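Local atomic coordinates of type III effector HopU1 (PDB entry 3U0J), a protein that probably transfers ADP-ribose from NAD+ to arginine of the plant RNA-binding protein GRP7, acting as a bacterial type III effector on plant immunity. Residues E90-I95 against S231-A236; Y117-N122 against E142-H147; A162-T167 against T200-D205. All blocks are in the same frame, centred on the assembly; numbering follows the deposited sequence.

Contact 1. Residues E90-I95 against S231-A236; sequences EECSAI and SGSSQA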
loop_
_atom_site.group_PDB
_atom_site.type_symbol
_atom_site.label_atom_id
_atom_site.label_comp_id
_atom_site.label_asym_id
_atom_site.label_seq_id
_atom_site.Cartn_x
_atom_site.Cartn_y
_atom_site.Cartn_z
ATOM N N GLU A 90 -2.831 -7.335 14.869
ATOM C CA GLU A 90 -3.620 -6.232 14.350
ATOM C C GLU A 90 -2.887 -5.594 13.161
ATOM O O GLU A 90 -3.515 -5.140 12.209
ATOM C CB GLU A 90 -3.938 -5.207 15.457
ATOM C CG GLU A 90 -4.858 -5.737 16.569
ATOM C CD GLU A 90 -4.134 -6.527 17.691
ATOM O OE1 GLU A 90 -2.946 -6.896 17.540
ATOM O OE2 GLU A 90 -4.768 -6.779 18.741
ATOM N N GLU A 91 -1.560 -5.594 13.199
ATOM C CA GLU A 91 -0.785 -4.995 12.121
ATOM C C GLU A 91 -0.752 -5.903 10.902
ATOM O O GLU A 91 -0.955 -5.460 9.764
ATOM C CB GLU A 91 0.620 -4.637 12.597
ATOM C CG GLU A 91 0.648 -3.341 13.372
ATOM C CD GLU A 91 1.700 -3.293 14.464
ATOM O OE1 GLU A 91 2.317 -4.344 14.759
ATOM O OE2 GLU A 91 1.921 -2.194 15.022
ATOM N N CYS A 92 -0.521 -7.185 11.131
ATOM C CA CYS A 92 -0.604 -8.127 10.019
ATOM C C CYS A 92 -1.947 -7.984 9.324
ATOM O O CYS A 92 -2.010 -7.882 8.106
ATOM C CB CYS A 92 -0.402 -9.558 10.499
ATOM S SG CYS A 92 1.254 -9.827 11.103
ATOM N N SER A 93 -3.013 -7.953 10.122
ATOM C CA SER A 93 -4.380 -7.852 9.608
ATOM C C SER A 93 -4.599 -6.580 8.785
ATOM O O SER A 93 -5.283 -6.602 7.761
ATOM C CB SER A 93 -5.398 -7.916 10.758
ATOM O OG SER A 93 -5.245 -9.107 11.505
ATOM N N ALA A 94 -4.030 -5.470 9.243
ATOM C CA ALA A 94 -4.165 -4.225 8.525
ATOM C C ALA A 94 -3.473 -4.376 7.166
ATOM O O ALA A 94 -4.019 -3.977 6.139
ATOM C CB ALA A 94 -3.587 -3.100 9.315
ATOM N N ILE A 95 -2.288 -4.975 7.133
ATOM C CA ILE A 95 -1.644 -5.165 5.837
ATOM C C ILE A 95 -2.507 -6.068 4.957
ATOM O O ILE A 95 -2.811 -5.736 3.812
ATOM C CB ILE A 95 -0.285 -5.816 5.963
ATOM C CG1 ILE A 95 0.719 -4.868 6.596
ATOM C CG2 ILE A 95 0.195 -6.265 4.604
ATOM C CD1 ILE A 95 1.976 -5.586 7.009
ATOM N N SER A 231 5.086 -9.104 1.951
ATOM C CA SER A 231 4.659 -10.333 1.305
ATOM C C SER A 231 4.186 -11.382 2.318
ATOM O O SER A 231 3.341 -12.203 2.004
ATOM C CB SER A 231 5.768 -10.892 0.428
ATOM O OG SER A 231 6.927 -11.126 1.197
ATOM N N GLY A 232 4.715 -11.342 3.533
ATOM C CA GLY A 232 4.297 -12.294 4.552
ATOM C C GLY A 232 2.857 -12.137 5.021
ATOM O O GLY A 232 2.195 -13.114 5.342
ATOM N N SER A 233 2.384 -10.897 5.049
ATOM C CA SER A 233 1.044 -10.561 5.501
ATOM C C SER A 233 0.066 -10.358 4.371
ATOM O O SER A 233 -1.131 -10.259 4.603
ATOM C CB SER A 233 1.097 -9.249 6.256
ATOM O OG SER A 233 1.600 -9.458 7.551
ATOM N N SER A 234 0.586 -10.235 3.154
ATOM C CA SER A 234 -0.237 -9.945 1.990
ATOM C C SER A 234 -1.207 -11.080 1.664
ATOM O O SER A 234 -0.908 -12.252 1.895
ATOM C CB SER A 234 0.647 -9.657 0.789
ATOM O OG SER A 234 -0.162 -9.284 -0.318
ATOM N N GLN A 235 -2.377 -10.727 1.148
ATOM C CA GLN A 235 -3.356 -11.730 0.754
ATOM C C GLN A 235 -2.797 -12.530 -0.408
ATOM O O GLN A 235 -3.139 -13.710 -0.612
ATOM C CB GLN A 235 -4.673 -11.083 0.328
ATOM C CG GLN A 235 -5.694 -12.111 -0.100
ATOM C CD GLN A 235 -7.034 -11.517 -0.460
ATOM O OE1 GLN A 235 -8.044 -11.804 0.196
ATOM N NE2 GLN A 235 -7.065 -10.696 -1.516
ATOM N N ALA A 236 -1.942 -11.857 -1.175
ATOM C CA ALA A 236 -1.238 -12.467 -2.294
ATOM C C ALA A 236 0.281 -12.267 -2.174
ATOM O O ALA A 236 0.860 -11.390 -2.812
ATOM C CB ALA A 236 -1.762 -11.915 -3.614
#

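Contact 2. Residues Y117-N122 against E142-H147; sequences YREVNN and EKLSPH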
loop_
_atom_site.group_PDB
_atom_site.type_symbol
_atom_site.label_atom_id
_atom_site.label_comp_id
_atom_site.label_asym_id
_atom_site.label_seq_id
_atom_site.Cartn_x
_atom_site.Cartn_y
_atom_site.Cartn_z
ATOM N N TYR A 117 -8.872 -0.458 0.524
ATOM C CA TYR A 117 -7.617 0.180 0.162
ATOM C C TYR A 117 -7.881 1.375 -0.728
ATOM O O TYR A 117 -7.169 2.385 -0.668
ATOM C CB TYR A 117 -6.660 -0.792 -0.540
ATOM C CG TYR A 117 -7.034 -1.129 -1.976
ATOM C CD1 TYR A 117 -6.624 -0.328 -3.028
ATOM C CD2 TYR A 117 -7.781 -2.259 -2.272
ATOM C CE1 TYR A 117 -6.953 -0.633 -4.328
ATOM C CE2 TYR A 117 -8.118 -2.571 -3.564
ATOM C CZ TYR A 117 -7.703 -1.755 -4.587
ATOM O OH TYR A 117 -8.046 -2.072 -5.876
ATOM N N ARG A 118 -8.908 1.269 -1.563
ATOM C CA ARG A 118 -9.211 2.385 -2.444
ATOM C C ARG A 118 -9.833 3.566 -1.715
ATOM O O ARG A 118 -9.486 4.697 -1.975
ATOM C CB ARG A 118 -10.116 1.949 -3.590
ATOM C CG ARG A 118 -10.159 2.947 -4.732
ATOM C CD ARG A 118 -10.928 2.355 -5.863
ATOM N NE ARG A 118 -10.251 1.208 -6.463
ATOM C CZ ARG A 118 -9.143 1.309 -7.192
ATOM N NH1 ARG A 118 -8.567 2.503 -7.365
ATOM N NH2 ARG A 118 -8.600 0.221 -7.734
ATOM N N GLU A 119 -10.752 3.298 -0.796
ATOM C CA GLU A 119 -11.375 4.370 -0.038
ATOM C C GLU A 119 -10.311 5.095 0.766
ATOM O O GLU A 119 -10.307 6.324 0.835
ATOM C CB GLU A 119 -12.465 3.823 0.877
ATOM C CG GLU A 119 -13.142 4.869 1.741
ATOM C CD GLU A 119 -14.282 4.302 2.573
ATOM O OE1 GLU A 119 -14.503 3.068 2.533
ATOM O OE2 GLU A 119 -14.968 5.099 3.267
ATOM N N VAL A 120 -9.389 4.327 1.350
ATOM C CA VAL A 120 -8.331 4.887 2.191
ATOM C C VAL A 120 -7.319 5.670 1.377
ATOM O O VAL A 120 -7.030 6.819 1.679
ATOM C CB VAL A 120 -7.624 3.792 3.020
ATOM C CG1 VAL A 120 -6.296 4.304 3.570
ATOM C CG2 VAL A 120 -8.529 3.339 4.146
ATOM N N ASN A 121 -6.797 5.043 0.331
ATOM C CA ASN A 121 -5.843 5.697 -0.559
ATOM C C ASN A 121 -6.431 6.979 -1.106
ATOM O O ASN A 121 -5.801 8.032 -1.023
ATOM C CB ASN A 121 -5.441 4.772 -1.705
ATOM C CG ASN A 121 -4.475 3.691 -1.268
ATOM O OD1 ASN A 121 -4.001 3.689 -0.135
ATOM N ND2 ASN A 121 -4.180 2.771 -2.165
ATOM N N ASN A 122 -7.652 6.897 -1.635
ATOM C CA ASN A 122 -8.316 8.074 -2.161
ATOM C C ASN A 122 -8.478 9.170 -1.112
ATOM O O ASN A 122 -8.227 10.349 -1.391
ATOM C CB ASN A 122 -9.651 7.709 -2.807
ATOM C CG ASN A 122 -9.492 7.325 -4.263
ATOM O OD1 ASN A 122 -8.378 7.123 -4.729
ATOM N ND2 ASN A 122 -10.595 7.227 -4.987
ATOM N N GLU A 142 -12.009 10.232 11.782
ATOM C CA GLU A 142 -12.237 9.226 12.818
ATOM C C GLU A 142 -12.573 7.854 12.230
ATOM O O GLU A 142 -12.266 6.813 12.825
ATOM C CB GLU A 142 -13.356 9.683 13.771
ATOM C CG GLU A 142 -13.289 11.171 14.161
ATOM C CD GLU A 142 -13.711 12.107 13.019
ATOM O OE1 GLU A 142 -14.854 11.957 12.518
ATOM O OE2 GLU A 142 -12.902 12.990 12.628
ATOM N N LYS A 143 -13.201 7.850 11.063
ATOM C CA LYS A 143 -13.659 6.605 10.488
ATOM C C LYS A 143 -12.498 5.749 10.013
ATOM O O LYS A 143 -12.433 4.572 10.330
ATOM C CB LYS A 143 -14.636 6.868 9.351
ATOM C CG LYS A 143 -16.095 6.900 9.789
ATOM C CD LYS A 143 -16.873 7.962 9.006
ATOM C CE LYS A 143 -16.296 8.157 7.599
ATOM N NZ LYS A 143 -16.886 9.342 6.904
ATOM N N LEU A 144 -11.566 6.327 9.273
ATOM C CA LEU A 144 -10.505 5.510 8.686
ATOM C C LEU A 144 -9.200 5.465 9.490
ATOM O O LEU A 144 -8.387 4.551 9.305
ATOM C CB LEU A 144 -10.216 5.966 7.256
ATOM C CG LEU A 144 -11.461 6.052 6.378
ATOM C CD1 LEU A 144 -11.180 6.828 5.133
ATOM C CD2 LEU A 144 -11.948 4.679 6.044
ATOM N N SER A 145 -8.994 6.433 10.381
ATOM C CA SER A 145 -7.696 6.562 11.037
ATOM C C SER A 145 -7.244 5.309 11.778
ATOM O O SER A 145 -6.065 4.988 11.756
ATOM C CB SER A 145 -7.658 7.776 11.951
ATOM O OG SER A 145 -8.752 7.726 12.818
ATOM N N PRO A 146 -8.174 4.583 12.420
ATOM C CA PRO A 146 -7.696 3.373 13.087
ATOM C C PRO A 146 -6.921 2.472 12.131
ATOM O O PRO A 146 -5.981 1.823 12.551
ATOM C CB PRO A 146 -8.985 2.687 13.527
ATOM C CG PRO A 146 -9.987 3.743 13.569
ATOM C CD PRO A 146 -9.636 4.713 12.509
ATOM N N HIS A 147 -7.298 2.443 10.860
ATOM C CA HIS A 147 -6.599 1.619 9.876
ATOM C C HIS A 147 -5.360 2.325 9.319
ATOM O O HIS A 147 -4.320 1.701 9.069
ATOM C CB HIS A 147 -7.541 1.237 8.729
ATOM C CG HIS A 147 -6.871 0.493 7.614
ATOM N ND1 HIS A 147 -6.699 -0.876 7.632
ATOM C CD2 HIS A 147 -6.340 0.924 6.442
ATOM C CE1 HIS A 147 -6.090 -1.256 6.522
ATOM N NE2 HIS A 147 -5.863 -0.185 5.781
#

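Contact 3. Residues A162-T167 against T200-D205; sequences AAFRGT and TTRIKD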
loop_
_atom_site.group_PDB
_atom_site.type_symbol
_atom_site.label_atom_id
_atom_site.label_comp_id
_atom_site.label_asym_id
_atom_site.label_seq_id
_atom_site.Cartn_x
_atom_site.Cartn_y
_atom_site.Cartn_z
ATOM N N ALA A 162 13.718 -5.194 8.813
ATOM C CA ALA A 162 13.971 -5.829 7.521
ATOM C C ALA A 162 13.686 -4.905 6.350
ATOM O O ALA A 162 13.145 -5.338 5.329
ATOM C CB ALA A 162 13.125 -7.112 7.389
ATOM N N ALA A 163 14.051 -3.639 6.492
ATOM C CA ALA A 163 13.884 -2.684 5.413
ATOM C C ALA A 163 14.307 -3.255 4.053
ATOM O O ALA A 163 15.188 -4.102 3.958
ATOM C CB ALA A 163 14.652 -1.427 5.722
ATOM N N PHE A 164 13.671 -2.790 2.994
ATOM C CA PHE A 164 14.034 -3.236 1.668
ATOM C C PHE A 164 14.677 -2.065 0.965
ATOM O O PHE A 164 14.236 -0.919 1.106
ATOM C CB PHE A 164 12.804 -3.727 0.892
ATOM C CG PHE A 164 13.065 -3.992 -0.568
ATOM C CD1 PHE A 164 13.384 -5.259 -1.010
ATOM C CD2 PHE A 164 12.991 -2.973 -1.497
ATOM C CE1 PHE A 164 13.626 -5.500 -2.350
ATOM C CE2 PHE A 164 13.230 -3.207 -2.844
ATOM C CZ PHE A 164 13.548 -4.469 -3.269
ATOM N N ARG A 165 15.748 -2.364 0.243
ATOM C CA ARG A 165 16.385 -1.399 -0.615
ATOM C C ARG A 165 16.631 -2.132 -1.927
ATOM O O ARG A 165 16.891 -3.331 -1.938
ATOM C CB ARG A 165 17.666 -0.858 0.030
ATOM C CG ARG A 165 18.912 -1.684 -0.206
ATOM C CD ARG A 165 20.030 -1.292 0.758
ATOM N NE ARG A 165 19.990 -2.095 1.979
ATOM C CZ ARG A 165 20.901 -3.006 2.321
ATOM N NH1 ARG A 165 21.957 -3.232 1.543
ATOM N NH2 ARG A 165 20.758 -3.686 3.453
ATOM N N GLY A 166 16.479 -1.433 -3.043
ATOM C CA GLY A 166 16.570 -2.096 -4.329
ATOM C C GLY A 166 15.516 -1.647 -5.315
ATOM O O GLY A 166 14.822 -0.662 -5.096
ATOM N N THR A 167 15.393 -2.385 -6.406
ATOM C CA THR A 167 14.509 -1.998 -7.493
ATOM C C THR A 167 13.177 -2.727 -7.407
ATOM O O THR A 167 13.131 -3.938 -7.199
ATOM C CB THR A 167 15.172 -2.250 -8.875
ATOM O OG1 THR A 167 16.274 -1.347 -9.047
ATOM C CG2 THR A 167 14.174 -2.038 -9.999
ATOM N N THR A 200 4.106 -1.678 -4.733
ATOM C CA THR A 200 5.039 -1.946 -5.817
ATOM C C THR A 200 5.377 -3.429 -5.830
ATOM O O THR A 200 5.071 -4.141 -4.873
ATOM C CB THR A 200 6.340 -1.124 -5.638
ATOM O OG1 THR A 200 7.117 -1.665 -4.554
ATOM C CG2 THR A 200 6.023 0.359 -5.363
ATOM N N THR A 201 6.005 -3.907 -6.896
ATOM C CA THR A 201 6.357 -5.321 -6.937
ATOM C C THR A 201 7.808 -5.526 -7.336
ATOM O O THR A 201 8.333 -4.792 -8.156
ATOM C CB THR A 201 5.443 -6.109 -7.883
ATOM O OG1 THR A 201 5.831 -7.482 -7.872
ATOM C CG2 THR A 201 5.594 -5.597 -9.268
ATOM N N ARG A 202 8.454 -6.521 -6.742
ATOM C CA ARG A 202 9.817 -6.872 -7.128
ATOM C C ARG A 202 9.908 -7.500 -8.528
ATOM O O ARG A 202 10.955 -7.458 -9.175
ATOM C CB ARG A 202 10.410 -7.833 -6.115
ATOM C CG ARG A 202 11.062 -7.162 -4.941
ATOM C CD ARG A 202 11.600 -8.213 -3.977
ATOM N NE ARG A 202 10.521 -8.729 -3.147
ATOM C CZ ARG A 202 10.696 -9.227 -1.927
ATOM N NH1 ARG A 202 11.924 -9.285 -1.408
ATOM N NH2 ARG A 202 9.644 -9.658 -1.227
ATOM N N ILE A 203 8.805 -8.077 -8.986
ATOM C CA ILE A 203 8.796 -8.829 -10.225
ATOM C C ILE A 203 8.315 -7.988 -11.415
ATOM O O ILE A 203 7.132 -7.617 -11.496
ATOM C CB ILE A 203 7.896 -10.065 -10.083
ATOM C CG1 ILE A 203 8.134 -10.753 -8.728
ATOM C CG2 ILE A 203 8.118 -11.019 -11.235
ATOM C CD1 ILE A 203 6.974 -11.689 -8.293
ATOM N N LYS A 204 9.232 -7.707 -12.343
ATOM C CA LYS A 204 8.899 -6.952 -13.540
ATOM C C LYS A 204 7.607 -7.435 -14.191
ATOM O O LYS A 204 6.754 -6.629 -14.550
ATOM C CB LYS A 204 10.041 -6.983 -14.551
ATOM C CG LYS A 204 10.867 -5.723 -14.550
ATOM C CD LYS A 204 12.008 -5.746 -15.569
ATOM C CE LYS A 204 11.583 -5.162 -16.912
ATOM N NZ LYS A 204 12.742 -5.018 -17.865
ATOM N N ASP A 205 7.445 -8.742 -14.342
ATOM C CA ASP A 205 6.242 -9.234 -15.009
ATOM C C ASP A 205 4.957 -8.810 -14.316
ATOM O O ASP A 205 3.938 -8.574 -14.969
ATOM C CB ASP A 205 6.274 -10.750 -15.173
ATOM C CG ASP A 205 7.149 -11.182 -16.334
ATOM O OD1 ASP A 205 7.602 -10.293 -17.094
ATOM O OD2 ASP A 205 7.391 -12.401 -16.487
HETATM O O HOH W 1 13.531 -6.444 -8.239
#

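Contact 1. Residues E90-I95 against S231-A236
Ser233 packs against Cys92 and Ile95 in a small, buried van der Waals contact, where the loop joining strands 227-229 and 241-243 leans on the side of helix 89-99. No hydrogen bond crosses it. The serine enters between two side chains about one helical turn apart. Its CB lies on the branch methyl of Ile95, 3.5 Å from CG2, while the end of the longer arm, Ile95 CD1, lies 3.8 Å from Ser233 CB. Ser233 OG meets the cysteine instead, 3.6 Å from both Cys92 CB and Cys92 SG. With chi1 of Ile95 at -70°, CG2 is anti to the backbone N and extends over the serine.

Beyond Ser233 the chain turns sharply. Ser234 OG accepts from Ala236 N at 3.2 Å in an ST turn and is also hydrogen-bonded to Glu241, which lies in a Glu-Glu-Glu sequence consistent with the E-x-E motif of arginine-specific ADP-ribosyltransferases. Gln235 N is tied to Thr99 OG1, a second link from loop to helix. Around the contact, Tyr84 touches both Cys92 and Ser233, Ile95 rests on Leu151 of helix 145-162, and Ser93 packs on helix 65-71.

Contact 2. Residues Y117-N122 against E142-H147
The imidazole of His147 is met at its CD2 corner by Val120 CG2, at 4.0 Å, the methyl arriving obliquely to the ring. The ring of His98, inclined to it by about 20°, meets the same imidazole, and His147 NE2 is hydrogen-bonded to His98 ND1, which gives this buried ring a polar partner and restrains its rotation. With its CG anti to the backbone N (chi1 175°), His147 carries the ring from the start of helix 145-162 toward helix 116-126. Arg118 CB lies over one face of the Tyr117 ring, 4.1 Å above the plane and displaced toward the rim.

Val120 CG2 also touches Leu144 CD2, at 4.1 Å, where the two side chains run past each other in opposite senses. The same leucine methyl lies 4.1 Å from Glu119 OE2, an apolar group beside a carboxylate. Glu119 reaches it by a fully extended chain, and its second oxygen, OE1, is hydrogen-bonded to Ser105. Lys143 NZ is 5.9 Å from Glu119 OE2, too distant for a salt bridge but near enough that its positive charge may help stabilise the ionised carboxylate.

The contact thus joins one side of helix 116-126 to the beginning of helix 145-162. Helix 89-99 supplies His98, which also touches Tyr117 and Val120; Phe47 of helix 41-52 lies on His147, and Leu144 reaches Tyr123 one turn further along helix 116-126.

Contact 3. Residues A162-T167 against T200-D205
Phe164 and Arg202 meet through the aliphatic part of the arginine rather than its charge. Arg202 CD lies 3.8 Å from Phe164 CE1, and Arg202 CG is 4.0 Å from Phe164 CZ, so the methylene pair runs past the outer end of the ring at a slant. The ring and guanidinium planes stand 83° apart. A bend in the arginine chain (chi3 -80°) turns the guanidinium away from the phenyl group, to where NH2 forms a salt bridge with Asp229. Phe164 points at the other segment with its CG anti to the backbone N (chi1 170°), which presents the far end of the ring to those methylenes.

A second link is made by water. One molecule donates to Thr167 O at 2.7 Å and to Arg202 O at 2.9 Å, bridging two carbonyls whose chains do not pair directly here. Within 200-205, Thr201 OG1 accepts from Ile203 N at 3.2 Å in an ST turn that closes the end of strand 199-201. The strand itself reads Ser-Thr-Thr, consistent with the Ser-Thr-Ser motif of this transferase family.

Gly166, with backbone angles that call for glycine, lets the chain turn its corner between strands 164-165 and 167-172. Phe164 rests on Leu224 of strand 218-224 and, like Arg202, on Ile242 of strand 241-243.

From the N terminus, helix 89-99 supplies residues 90-95, whose partner 231-236 follows after 135 intervening residues, so contact 1 closes the widest loop. Contacts 2 and 3 both nest inside it, in series: the first ties helix 116-126 to the start of helix 145-162 across 19 residues, and the second ties the chain just after that helix to the end of strand 199-201 across 32. Contact 1 touches each of them, through Ala94 O and His147 CE1 (3.4 Å) and through Ser231 OG and Arg202 NH2 (3.9 Å), thereby linking the helices of contact 2 to the strand end of contact 3. Contacts 2 and 3 lie on opposite sides of the chain's centre, their centres about 25 Å apart.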